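Long-range contacts in conserved hypothetical protein NMB0706 (Neisseria meningitidis, PDB 1RV9), which is of unknown function but belongs to the family of multi-copper polyphenol oxidoreductase laccases, so that an oxidoreductase role is possible though unproven: residues V145-I150 with L214-V219; G128-A133 with A151-P156; M187-T192 with A210-K215; L122-A127 with E159-L164. One frame throughout, in Å; residues are numbered along the deposited sequence.

Contact 4 pairs two neighbouring strands of the six-stranded sheet, contact 1 packs two helices on one face of it, and contact 2 seats the end of one of them on the sheet. Contacts 4 and 2 are buried; contacts 1 and 3 are partly buried, contact 3 lying farthest out, its centre about 18 Å from the centre of the chain. Helix 145-153 serves contacts 1 and 2, helix 206-217 serves contacts 1 and 3, and Phe123 of contact 4 packs against Met153 and Leu214. The chemistry shifts accordingly: backbone hydrogen bonds join the strands of contact 4, whereas aliphatic carbons and methionine sulfur carry contacts 2 and 3, and contact 1 changes from apolar to polar outward.

Contact 1 (V145-I150 with L214-V219); sequences VLQNTI and LKREGV
CD1 of Ile150 sits at the centre of the contact, between helix 206-217 and the turn that follows it. It lies 3.5 Å from Val219 CG2 and 3.7 Å from Glu217 CG, and it comes to 4.1 Å from Leu214 CD2. One turn back, Leu146 meets Leu214 obliquely, its CD1 4.0 Å from Leu214 CG, so the two leucines and Ile150 form a short apolar seam. Gln147 flanks the seam with its aliphatic part: its CG is 3.4 Å from Glu217 CD and almost equally far from both carboxylate oxygens, so the methylene meets the whole acid group and not one oxygen. The Gln147 amide stands 72° to that carboxylate. Beyond it, Gln147 NE2 approaches the edge of the Arg216 guanidinium in its plane, 3.5 Å from Arg216 NH2; two N-H donors meet there, without a bond. Glu217 reaches Gln147 through a first torsion away from the staggered positions (chi1 -146°) and a bend at the second. Behind this shell, a Schellman motif ends helix 206-217: Gly218 has phi 109°, Val219 N bonds back to Leu214 O at 3.1 Å and Gly218 N to Lys215 O, which turns Val219 against Ile150. Lys215 NZ donates to Val219 O at 2.9 Å, adding a side-chain tie across the turn. The helices lie side by side on the six-stranded sheet, where Leu146 and Leu214 both touch Phe123 of strand 119-125, Ile150 rests on Met160 and Leu214 on Ala162 of strand 160-164.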
loop_
_atom_site.group_PDB
_atom_site.type_symbol
_atom_site.label_atom_id
_atom_site.label_comp_id
_atom_site.label_asym_id
_atom_site.label_seq_id
_atom_site.Cartn_x
_atom_site.Cartn_y
_atom_site.Cartn_z
ATOM N N VAL A 145 1.801 5.343 -10.498
ATOM C CA VAL A 145 0.695 4.486 -10.081
ATOM C C VAL A 145 -0.364 5.277 -9.312
ATOM O O VAL A 145 -1.560 5.007 -9.442
ATOM C CB VAL A 145 1.185 3.286 -9.218
ATOM C CG1 VAL A 145 1.725 3.775 -7.888
ATOM C CG2 VAL A 145 0.039 2.289 -9.011
ATOM N N LEU A 146 0.062 6.265 -8.529
ATOM C CA LEU A 146 -0.899 7.059 -7.766
ATOM C C LEU A 146 -1.746 7.928 -8.695
ATOM O O LEU A 146 -2.969 8.004 -8.542
ATOM C CB LEU A 146 -0.186 7.925 -6.723
ATOM C CG LEU A 146 0.601 7.155 -5.651
ATOM C CD1 LEU A 146 1.045 8.107 -4.554
ATOM C CD2 LEU A 146 -0.264 6.054 -5.048
ATOM N N GLN A 147 -1.101 8.572 -9.664
ATOM C CA GLN A 147 -1.826 9.413 -10.610
ATOM C C GLN A 147 -2.846 8.589 -11.390
ATOM O O GLN A 147 -3.968 9.040 -11.617
ATOM C CB GLN A 147 -0.863 10.104 -11.588
ATOM C CG GLN A 147 0.099 11.098 -10.942
ATOM C CD GLN A 147 1.422 10.469 -10.553
ATOM O OE1 GLN A 147 1.460 9.429 -9.895
ATOM N NE2 GLN A 147 2.518 11.105 -10.953
ATOM N N ASN A 148 -2.466 7.378 -11.795
ATOM C CA ASN A 148 -3.383 6.520 -12.543
ATOM C C ASN A 148 -4.549 6.058 -11.672
ATOM O O ASN A 148 -5.673 5.904 -12.155
ATOM C CB ASN A 148 -2.651 5.299 -13.109
ATOM C CG ASN A 148 -1.636 5.668 -14.168
ATOM O OD1 ASN A 148 -1.680 6.766 -14.725
ATOM N ND2 ASN A 148 -0.725 4.749 -14.463
ATOM N N THR A 149 -4.284 5.830 -10.391
ATOM C CA THR A 149 -5.338 5.397 -9.480
ATOM C C THR A 149 -6.344 6.528 -9.294
ATOM O O THR A 149 -7.555 6.321 -9.365
ATOM C CB THR A 149 -4.752 4.994 -8.117
ATOM O OG1 THR A 149 -3.851 3.895 -8.304
ATOM C CG2 THR A 149 -5.868 4.580 -7.151
ATOM N N ILE A 150 -5.830 7.730 -9.065
ATOM C CA ILE A 150 -6.673 8.904 -8.885
ATOM C C ILE A 150 -7.587 9.086 -10.096
ATOM O O ILE A 150 -8.786 9.345 -9.954
ATOM C CB ILE A 150 -5.791 10.160 -8.690
ATOM C CG1 ILE A 150 -5.123 10.104 -7.313
ATOM C CG2 ILE A 150 -6.616 11.430 -8.856
ATOM C CD1 ILE A 150 -3.982 11.085 -7.138
ATOM N N LEU A 214 0.905 13.347 -4.467
ATOM C CA LEU A 214 -0.527 13.476 -4.218
ATOM C C LEU A 214 -0.958 14.940 -4.212
ATOM O O LEU A 214 -1.990 15.288 -4.791
ATOM C CB LEU A 214 -0.890 12.820 -2.885
ATOM C CG LEU A 214 -0.784 11.294 -2.858
ATOM C CD1 LEU A 214 -0.785 10.804 -1.418
ATOM C CD2 LEU A 214 -1.941 10.686 -3.648
ATOM N N LYS A 215 -0.175 15.789 -3.554
ATOM C CA LYS A 215 -0.487 17.210 -3.493
ATOM C C LYS A 215 -0.456 17.837 -4.872
ATOM O O LYS A 215 -1.335 18.621 -5.226
ATOM C CB LYS A 215 0.499 17.941 -2.573
ATOM C CG LYS A 215 0.092 17.967 -1.101
ATOM C CD LYS A 215 -1.296 17.371 -0.891
ATOM C CE LYS A 215 -2.030 18.025 0.262
ATOM N NZ LYS A 215 -3.393 17.445 0.422
ATOM N N ARG A 216 0.558 17.490 -5.656
ATOM C CA ARG A 216 0.682 18.034 -6.997
ATOM C C ARG A 216 -0.491 17.616 -7.876
ATOM O O ARG A 216 -0.883 18.342 -8.791
ATOM C CB ARG A 216 1.992 17.575 -7.646
ATOM C CG ARG A 216 2.163 18.094 -9.064
ATOM C CD ARG A 216 3.429 17.584 -9.724
ATOM N NE ARG A 216 3.406 16.141 -9.937
ATOM C CZ ARG A 216 4.309 15.486 -10.659
ATOM N NH1 ARG A 216 5.303 16.151 -11.237
ATOM N NH2 ARG A 216 4.223 14.171 -10.802
ATOM N N GLU A 217 -1.058 16.447 -7.593
ATOM C CA GLU A 217 -2.171 15.941 -8.380
ATOM C C GLU A 217 -3.491 16.603 -7.984
ATOM O O GLU A 217 -4.451 16.587 -8.753
ATOM C CB GLU A 217 -2.260 14.419 -8.227
ATOM C CG GLU A 217 -2.743 13.686 -9.466
ATOM C CD GLU A 217 -1.865 13.909 -10.700
ATOM O OE1 GLU A 217 -0.771 14.512 -10.599
ATOM O OE2 GLU A 217 -2.279 13.459 -11.784
ATOM N N GLY A 218 -3.534 17.181 -6.788
ATOM C CA GLY A 218 -4.741 17.858 -6.341
ATOM C C GLY A 218 -5.521 17.176 -5.237
ATOM O O GLY A 218 -6.606 17.629 -4.876
ATOM N N VAL A 219 -4.984 16.089 -4.693
ATOM C CA VAL A 219 -5.672 15.378 -3.623
ATOM C C VAL A 219 -5.883 16.303 -2.422
ATOM O O VAL A 219 -4.940 16.922 -1.926
ATOM C CB VAL A 219 -4.878 14.117 -3.213
ATOM C CG1 VAL A 219 -5.510 13.466 -1.993
ATOM C CG2 VAL A 219 -4.861 13.135 -4.381
#

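Contact 2 (G128-A133 with A151-P156); sequences GTAVAA and AAMKVP
Helix 145-153 belongs to a beta-alpha-beta crossover: it lies on the way from strand 131-136 to the parallel strand 160-164, with strand 119-125 between them in the sheet. Here its C-terminal end comes down on the start of the first strand. Met153 does most of the work. Its CG stands anti to the carbonyl carbon (chi1 -68°) and its second torsion is extended, so the side chain runs straight to SD, which settles 3.8 Å from Ala132 CB, with Met153 CG 4.0 Å from the same methyl. The last torsion bends (chi3 76°), which turns CE back along the chain toward Ala130, 4.1 Å from its CB. Ala130, just before the strand, and Ala132, within it, offer only methyl groups, and the backbones come close: the CA atoms of Ala130 and Met153 are 6.5 Å apart. Lys154, with positive phi, takes the chain out of the helix, and Val155 then turns its side chain back to Ala130. Val155 CG1, anti to the carbonyl carbon, lies 4.3 Å from Ala130 CB and 4.1 Å from Thr129 OG1; Thr129 and Val155 run past each other in opposite directions. The residues leading into the strand are held by Asp125, whose OD1 accepts from the N atoms of Thr129 and Ala130. Val131 points the other way, to Ile252 and Leu254 of strand 248-254, in the five-stranded sheet, while Met153 also touches Phe123, Val103 and Met160. The methyl carbon CE of Met153 lies 3.7 Å from Ala130 O, resting against a peptide carbonyl.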
loop_
_atom_site.group_PDB
_atom_site.type_symbol
_atom_site.label_atom_id
_atom_site.label_comp_id
_atom_site.label_asym_id
_atom_site.label_seq_id
_atom_site.Cartn_x
_atom_site.Cartn_y
_atom_site.Cartn_z
ATOM N N GLY A 128 -17.934 9.171 0.382
ATOM C CA GLY A 128 -17.968 7.722 0.459
ATOM C C GLY A 128 -18.655 7.040 -0.709
ATOM O O GLY A 128 -19.590 6.257 -0.517
ATOM N N THR A 129 -18.199 7.328 -1.924
ATOM C CA THR A 129 -18.788 6.707 -3.108
ATOM C C THR A 129 -17.752 5.903 -3.891
ATOM O O THR A 129 -18.098 5.150 -4.796
ATOM C CB THR A 129 -19.394 7.751 -4.064
ATOM O OG1 THR A 129 -18.342 8.475 -4.713
ATOM C CG2 THR A 129 -20.285 8.726 -3.297
ATOM N N ALA A 130 -16.481 6.062 -3.543
ATOM C CA ALA A 130 -15.421 5.340 -4.238
ATOM C C ALA A 130 -14.199 5.151 -3.352
ATOM O O ALA A 130 -13.877 6.009 -2.532
ATOM C CB ALA A 130 -15.029 6.088 -5.510
ATOM N N VAL A 131 -13.533 4.011 -3.518
ATOM C CA VAL A 131 -12.325 3.697 -2.761
ATOM C C VAL A 131 -11.291 3.082 -3.697
ATOM O O VAL A 131 -11.605 2.718 -4.834
ATOM C CB VAL A 131 -12.600 2.691 -1.611
ATOM C CG1 VAL A 131 -13.571 3.293 -0.616
ATOM C CG2 VAL A 131 -13.142 1.385 -2.173
ATOM N N ALA A 132 -10.055 2.988 -3.223
ATOM C CA ALA A 132 -8.978 2.404 -4.013
ATOM C C ALA A 132 -7.772 2.099 -3.142
ATOM O O ALA A 132 -7.597 2.686 -2.077
ATOM C CB ALA A 132 -8.569 3.355 -5.141
ATOM N N ALA A 133 -6.948 1.170 -3.610
ATOM C CA ALA A 133 -5.726 0.788 -2.918
ATOM C C ALA A 133 -4.636 0.708 -3.978
ATOM O O ALA A 133 -4.849 0.124 -5.040
ATOM C CB ALA A 133 -5.899 -0.568 -2.240
ATOM N N ALA A 151 -7.022 8.938 -11.289
ATOM C CA ALA A 151 -7.793 9.092 -12.516
ATOM C C ALA A 151 -8.891 8.042 -12.630
ATOM O O ALA A 151 -10.019 8.348 -13.026
ATOM C CB ALA A 151 -6.873 9.004 -13.727
ATOM N N ALA A 152 -8.562 6.803 -12.273
ATOM C CA ALA A 152 -9.518 5.708 -12.365
ATOM C C ALA A 152 -10.709 5.833 -11.420
ATOM O O ALA A 152 -11.770 5.267 -11.674
ATOM C CB ALA A 152 -8.806 4.385 -12.130
ATOM N N MET A 153 -10.537 6.576 -10.333
ATOM C CA MET A 153 -11.609 6.753 -9.358
ATOM C C MET A 153 -12.733 7.651 -9.860
ATOM O O MET A 153 -13.874 7.545 -9.408
ATOM C CB MET A 153 -11.045 7.316 -8.057
ATOM C CG MET A 153 -10.155 6.335 -7.319
ATOM S SD MET A 153 -9.570 6.996 -5.760
ATOM C CE MET A 153 -11.050 6.831 -4.760
ATOM N N LYS A 154 -12.398 8.540 -10.785
ATOM C CA LYS A 154 -13.371 9.454 -11.372
ATOM C C LYS A 154 -14.122 10.339 -10.386
ATOM O O LYS A 154 -15.316 10.594 -10.552
ATOM C CB LYS A 154 -14.379 8.677 -12.212
ATOM C CG LYS A 154 -13.770 7.951 -13.389
ATOM C CD LYS A 154 -14.862 7.410 -14.293
ATOM C CE LYS A 154 -14.289 6.617 -15.452
ATOM N NZ LYS A 154 -13.669 5.344 -14.997
ATOM N N VAL A 155 -13.428 10.794 -9.354
ATOM C CA VAL A 155 -14.026 11.694 -8.382
ATOM C C VAL A 155 -13.082 12.886 -8.293
ATOM O O VAL A 155 -11.885 12.757 -8.545
ATOM C CB VAL A 155 -14.191 11.031 -6.992
ATOM C CG1 VAL A 155 -15.390 10.092 -7.008
ATOM C CG2 VAL A 155 -12.939 10.266 -6.622
ATOM N N PRO A 156 -13.610 14.069 -7.954
ATOM C CA PRO A 156 -12.776 15.273 -7.848
ATOM C C PRO A 156 -11.614 15.087 -6.880
ATOM O O PRO A 156 -11.816 14.722 -5.727
ATOM C CB PRO A 156 -13.759 16.329 -7.356
ATOM C CG PRO A 156 -15.062 15.870 -7.939
ATOM C CD PRO A 156 -15.021 14.385 -7.675
#

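Contact 3 (M187-T192 with A210-K215)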
loop_
_atom_site.group_PDB
_atom_site.type_symbol
_atom_site.label_atom_id
_atom_site.label_comp_id
_atom_site.label_asym_id
_atom_site.label_seq_id
_atom_site.Cartn_x
_atom_site.Cartn_y
_atom_site.Cartn_z
ATOM N N MET A 187 10.858 15.405 -11.682
ATOM C CA MET A 187 10.195 16.177 -10.629
ATOM C C MET A 187 11.241 16.693 -9.636
ATOM O O MET A 187 11.453 16.105 -8.578
ATOM C CB MET A 187 9.167 15.293 -9.910
ATOM C CG MET A 187 8.497 15.934 -8.711
ATOM S SD MET A 187 7.302 14.824 -7.925
ATOM C CE MET A 187 5.833 15.786 -8.041
ATOM N N PRO A 188 11.907 17.811 -9.972
ATOM C CA PRO A 188 12.947 18.447 -9.156
ATOM C C PRO A 188 12.625 18.663 -7.682
ATOM O O PRO A 188 13.500 18.516 -6.830
ATOM C CB PRO A 188 13.194 19.763 -9.890
ATOM C CG PRO A 188 12.972 19.379 -11.310
ATOM C CD PRO A 188 11.701 18.567 -11.219
ATOM N N GLU A 189 11.379 19.015 -7.377
ATOM C CA GLU A 189 10.986 19.255 -5.992
ATOM C C GLU A 189 11.103 17.991 -5.143
ATOM O O GLU A 189 11.133 18.060 -3.913
ATOM C CB GLU A 189 9.548 19.776 -5.927
ATOM C CG GLU A 189 8.526 18.852 -6.569
ATOM C CD GLU A 189 8.163 19.260 -7.988
ATOM O OE1 GLU A 189 9.080 19.501 -8.803
ATOM O OE2 GLU A 189 6.952 19.332 -8.287
ATOM N N ALA A 190 11.170 16.841 -5.802
ATOM C CA ALA A 190 11.274 15.564 -5.102
ATOM C C ALA A 190 12.598 15.429 -4.351
ATOM O O ALA A 190 12.747 14.566 -3.486
ATOM C CB ALA A 190 11.116 14.415 -6.089
ATOM N N ALA A 191 13.560 16.283 -4.681
ATOM C CA ALA A 191 14.860 16.238 -4.018
ATOM C C ALA A 191 14.715 16.493 -2.521
ATOM O O ALA A 191 15.557 16.077 -1.726
ATOM C CB ALA A 191 15.802 17.266 -4.638
ATOM N N THR A 192 13.642 17.177 -2.137
ATOM C CA THR A 192 13.406 17.472 -0.731
ATOM C C THR A 192 13.100 16.204 0.060
ATOM O O THR A 192 13.173 16.200 1.289
ATOM C CB THR A 192 12.228 18.455 -0.553
ATOM O OG1 THR A 192 11.044 17.893 -1.133
ATOM C CG2 THR A 192 12.538 19.786 -1.227
ATOM N N ALA A 210 5.352 10.554 -1.635
ATOM C CA ALA A 210 3.935 10.347 -1.905
ATOM C C ALA A 210 3.137 11.622 -1.658
ATOM O O ALA A 210 2.255 11.959 -2.441
ATOM C CB ALA A 210 3.392 9.206 -1.048
ATOM N N ARG A 211 3.443 12.329 -0.573
ATOM C CA ARG A 211 2.725 13.566 -0.271
ATOM C C ARG A 211 2.923 14.597 -1.375
ATOM O O ARG A 211 1.984 15.297 -1.751
ATOM C CB ARG A 211 3.183 14.155 1.068
ATOM C CG ARG A 211 2.805 13.325 2.281
ATOM C CD ARG A 211 2.882 14.142 3.567
ATOM N NE ARG A 211 2.813 13.291 4.752
ATOM C CZ ARG A 211 3.828 12.559 5.200
ATOM N NH1 ARG A 211 4.994 12.580 4.565
ATOM N NH2 ARG A 211 3.678 11.793 6.275
ATOM N N LEU A 212 4.146 14.691 -1.891
ATOM C CA LEU A 212 4.448 15.634 -2.966
ATOM C C LEU A 212 3.633 15.302 -4.210
ATOM O O LEU A 212 2.995 16.171 -4.810
ATOM C CB LEU A 212 5.938 15.584 -3.325
ATOM C CG LEU A 212 6.940 16.360 -2.474
ATOM C CD1 LEU A 212 8.359 16.019 -2.910
ATOM C CD2 LEU A 212 6.682 17.855 -2.627
ATOM N N ILE A 213 3.666 14.033 -4.599
ATOM C CA ILE A 213 2.947 13.569 -5.774
ATOM C C ILE A 213 1.437 13.745 -5.618
ATOM O O ILE A 213 0.766 14.243 -6.523
ATOM C CB ILE A 213 3.300 12.087 -6.058
ATOM C CG1 ILE A 213 4.765 11.998 -6.497
ATOM C CG2 ILE A 213 2.379 11.506 -7.124
ATOM C CD1 ILE A 213 5.321 10.585 -6.550
ATOM N N LEU A 214 0.905 13.347 -4.467
ATOM C CA LEU A 214 -0.527 13.476 -4.218
ATOM C C LEU A 214 -0.958 14.940 -4.212
ATOM O O LEU A 214 -1.990 15.288 -4.791
ATOM C CB LEU A 214 -0.890 12.820 -2.885
ATOM C CG LEU A 214 -0.784 11.294 -2.858
ATOM C CD1 LEU A 214 -0.785 10.804 -1.418
ATOM C CD2 LEU A 214 -1.941 10.686 -3.648
ATOM N N LYS A 215 -0.175 15.789 -3.554
ATOM C CA LYS A 215 -0.487 17.210 -3.493
ATOM C C LYS A 215 -0.456 17.837 -4.872
ATOM O O LYS A 215 -1.335 18.621 -5.226
ATOM C CB LYS A 215 0.499 17.941 -2.573
ATOM C CG LYS A 215 0.092 17.967 -1.101
ATOM C CD LYS A 215 -1.296 17.371 -0.891
ATOM C CE LYS A 215 -2.030 18.025 0.262
ATOM N NZ LYS A 215 -3.393 17.445 0.422
#
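Leu212 keeps CG anti to the carbonyl carbon and CD1 extended beyond it (chi2 173°), which pushes CD1 outward from helix 206-217 into the 3-10 turn at 188-192. There it lies 3.6 Å from Glu189 O, 3.7 Å from Ala190 CA and 3.7 Å from Thr192 OG1, one methyl group seated against backbone and hydroxyl together. Met187 approaches next to it with its CG anti to the backbone N and an extended second torsion. Its SD, reached obliquely, is 4.1 Å from Ile213 CG1. The last torsion, chi3 -122°, is far from staggered and turns CE toward the helix, where it is crowded: Arg216 CZ, one turn on from Leu212, is only 3.0 Å from Met187 CE. Thr192 holds OG1 in the crowded position between its N and its carbonyl carbon, and from there OG1 donates to Glu189 O at 2.8 Å, nearly along the C=O axis (173°). Thr192 N donates to the same oxygen at 3.2 Å, so two bonds grip it. Behind the turn, Ala190 packs on Phe183 and Cys184 of helix 177-184. The contact therefore joins a peripheral turn to a helix through one leucine methyl and a methionine thioether, without a polar link between the segments; Glu189 O and Thr192 OG1 are bonded to each other, consistent with their accepting an apolar methyl at van der Waals distance.

Contact 4 (L122-A127 with E159-L164)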
loop_
_atom_site.group_PDB
_atom_site.type_symbol
_atom_site.label_atom_id
_atom_site.label_comp_id
_atom_site.label_asym_id
_atom_site.label_seq_id
_atom_site.Cartn_x
_atom_site.Cartn_y
_atom_site.Cartn_z
ATOM N N LEU A 122 -4.113 4.120 0.383
ATOM C CA LEU A 122 -5.552 3.906 0.268
ATOM C C LEU A 122 -6.198 5.234 -0.094
ATOM O O LEU A 122 -5.710 6.286 0.314
ATOM C CB LEU A 122 -6.129 3.406 1.590
ATOM C CG LEU A 122 -5.504 2.132 2.167
ATOM C CD1 LEU A 122 -6.236 1.770 3.456
ATOM C CD2 LEU A 122 -5.602 0.993 1.156
ATOM N N PHE A 123 -7.289 5.178 -0.854
ATOM C CA PHE A 123 -8.000 6.385 -1.287
ATOM C C PHE A 123 -9.505 6.262 -1.089
ATOM O O PHE A 123 -10.063 5.170 -1.152
ATOM C CB PHE A 123 -7.807 6.626 -2.789
ATOM C CG PHE A 123 -6.392 6.876 -3.216
ATOM C CD1 PHE A 123 -5.923 8.176 -3.392
ATOM C CD2 PHE A 123 -5.549 5.813 -3.527
ATOM C CE1 PHE A 123 -4.637 8.411 -3.881
ATOM C CE2 PHE A 123 -4.263 6.039 -4.015
ATOM C CZ PHE A 123 -3.808 7.341 -4.194
ATOM N N CYS A 124 -10.160 7.398 -0.875
ATOM C CA CYS A 124 -11.616 7.430 -0.772
ATOM C C CYS A 124 -12.019 8.886 -0.948
ATOM O O CYS A 124 -11.164 9.769 -0.908
ATOM C CB CYS A 124 -12.109 6.901 0.583
ATOM S SG CYS A 124 -12.051 8.060 1.979
ATOM N N ASP A 125 -13.302 9.130 -1.185
ATOM C CA ASP A 125 -13.778 10.504 -1.311
ATOM C C ASP A 125 -14.570 10.834 -0.047
ATOM O O ASP A 125 -15.010 9.932 0.672
ATOM C CB ASP A 125 -14.617 10.684 -2.589
ATOM C CG ASP A 125 -15.862 9.824 -2.618
ATOM O OD1 ASP A 125 -15.842 8.712 -2.055
ATOM O OD2 ASP A 125 -16.863 10.260 -3.230
ATOM N N ARG A 126 -14.726 12.122 0.236
ATOM C CA ARG A 126 -15.429 12.571 1.439
ATOM C C ARG A 126 -16.847 12.031 1.574
ATOM O O ARG A 126 -17.305 11.754 2.686
ATOM C CB ARG A 126 -15.464 14.104 1.476
ATOM C CG ARG A 126 -14.092 14.766 1.442
ATOM C CD ARG A 126 -13.406 14.789 2.808
ATOM N NE ARG A 126 -12.036 15.292 2.697
ATOM C CZ ARG A 126 -11.253 15.599 3.729
ATOM N NH1 ARG A 126 -11.697 15.464 4.974
ATOM N NH2 ARG A 126 -10.019 16.037 3.516
ATOM N N ALA A 127 -17.540 11.880 0.449
ATOM C CA ALA A 127 -18.920 11.394 0.452
ATOM C C ALA A 127 -19.051 9.878 0.536
ATOM O O ALA A 127 -20.147 9.355 0.726
ATOM C CB ALA A 127 -19.651 11.910 -0.783
ATOM N N GLU A 159 -11.911 16.293 -3.411
ATOM C CA GLU A 159 -12.815 15.552 -2.541
ATOM C C GLU A 159 -12.189 14.228 -2.125
ATOM O O GLU A 159 -12.791 13.452 -1.385
ATOM C CB GLU A 159 -14.149 15.303 -3.247
ATOM C CG GLU A 159 -14.814 16.586 -3.726
ATOM C CD GLU A 159 -16.295 16.421 -3.997
ATOM O OE1 GLU A 159 -17.056 16.217 -3.027
ATOM O OE2 GLU A 159 -16.699 16.498 -5.177
ATOM N N MET A 160 -10.973 13.976 -2.601
ATOM C CA MET A 160 -10.267 12.744 -2.266
ATOM C C MET A 160 -9.372 12.893 -1.051
ATOM O O MET A 160 -8.881 13.978 -0.739
ATOM C CB MET A 160 -9.361 12.292 -3.408
ATOM C CG MET A 160 -10.038 11.784 -4.645
ATOM S SD MET A 160 -8.745 11.201 -5.754
ATOM C CE MET A 160 -9.710 10.728 -7.173
ATOM N N MET A 161 -9.158 11.780 -0.365
ATOM C CA MET A 161 -8.254 11.761 0.763
ATOM C C MET A 161 -7.441 10.487 0.576
ATOM O O MET A 161 -7.950 9.488 0.066
ATOM C CB MET A 161 -9.003 11.771 2.102
ATOM C CG MET A 161 -9.887 10.586 2.388
ATOM S SD MET A 161 -10.736 10.804 3.978
ATOM C CE MET A 161 -12.090 11.754 3.482
ATOM N N ALA A 162 -6.171 10.546 0.947
ATOM C CA ALA A 162 -5.285 9.402 0.800
ATOM C C ALA A 162 -4.672 9.030 2.134
ATOM O O ALA A 162 -4.389 9.896 2.963
ATOM C CB ALA A 162 -4.184 9.720 -0.205
ATOM N N TYR A 163 -4.479 7.734 2.346
ATOM C CA TYR A 163 -3.882 7.261 3.581
ATOM C C TYR A 163 -2.576 6.555 3.263
ATOM O O TYR A 163 -2.536 5.646 2.432
ATOM C CB TYR A 163 -4.819 6.289 4.300
ATOM C CG TYR A 163 -4.293 5.836 5.641
ATOM C CD1 TYR A 163 -4.294 6.695 6.738
ATOM C CD2 TYR A 163 -3.780 4.550 5.809
ATOM C CE1 TYR A 163 -3.793 6.284 7.974
ATOM C CE2 TYR A 163 -3.279 4.131 7.034
ATOM C CZ TYR A 163 -3.289 4.999 8.111
ATOM O OH TYR A 163 -2.798 4.577 9.327
ATOM N N LEU A 164 -1.506 6.989 3.917
ATOM C CA LEU A 164 -0.200 6.382 3.718
ATOM C C LEU A 164 -0.068 5.264 4.748
ATOM O O LEU A 164 0.029 5.518 5.951
ATOM C CB LEU A 164 0.906 7.421 3.914
ATOM C CG LEU A 164 0.768 8.680 3.054
ATOM C CD1 LEU A 164 1.938 9.617 3.345
ATOM C CD2 LEU A 164 0.727 8.311 1.576
HETATM O O HOH W 1 -10.315 15.857 0.673
HETATM O O HOH W 2 -16.954 13.670 -1.839
#
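An antiparallel beta ladder joins strands 119-125 and 160-164 inside the six-stranded sheet, their short axes running 158° apart. Leu122 with Tyr163 and Cys124 with Met161 are the hydrogen-bonded pairs. Tyr163 N donates to Leu122 O at 2.8 Å, and Leu122 N returns a bond on a lone pair of Tyr163 O; Cys124 N reaches Met161 O less tightly, at 3.2 Å, and Met161 N donates to Cys124 O at 2.9 Å. Where the first strand ends, Arg126 N continues the ladder by bonding to Glu159 O at 2.9 Å. On the face of Cys124, Met161 starts from a crowded first torsion (chi1 63°), which brings its CG 3.4 Å from Cys124 SG. A bend at the last torsion (chi3 84°) then lays Met161 CE over one face of the Arg126 guanidinium, 3.4 Å from Arg126 CD. In the guanidinium plane, a water accepts from Arg126 NE at 2.7 Å and donates to Met160 O. A second water joins Ala127 N to Glu159 OE1. On the opposite face, Phe123 CE1 is 3.9 Å from Ala162 CB, while Asp125, on the same face, has its carboxylate engaged by Thr129 of the next loop. The Phe123 face is covered by helices 145-153 and 206-217, through Thr149, Met153 and Leu214. Within the sheet, strands 131-136 and 221-224 extend the pair on its two sides, bonded through Phe123 and Ala162.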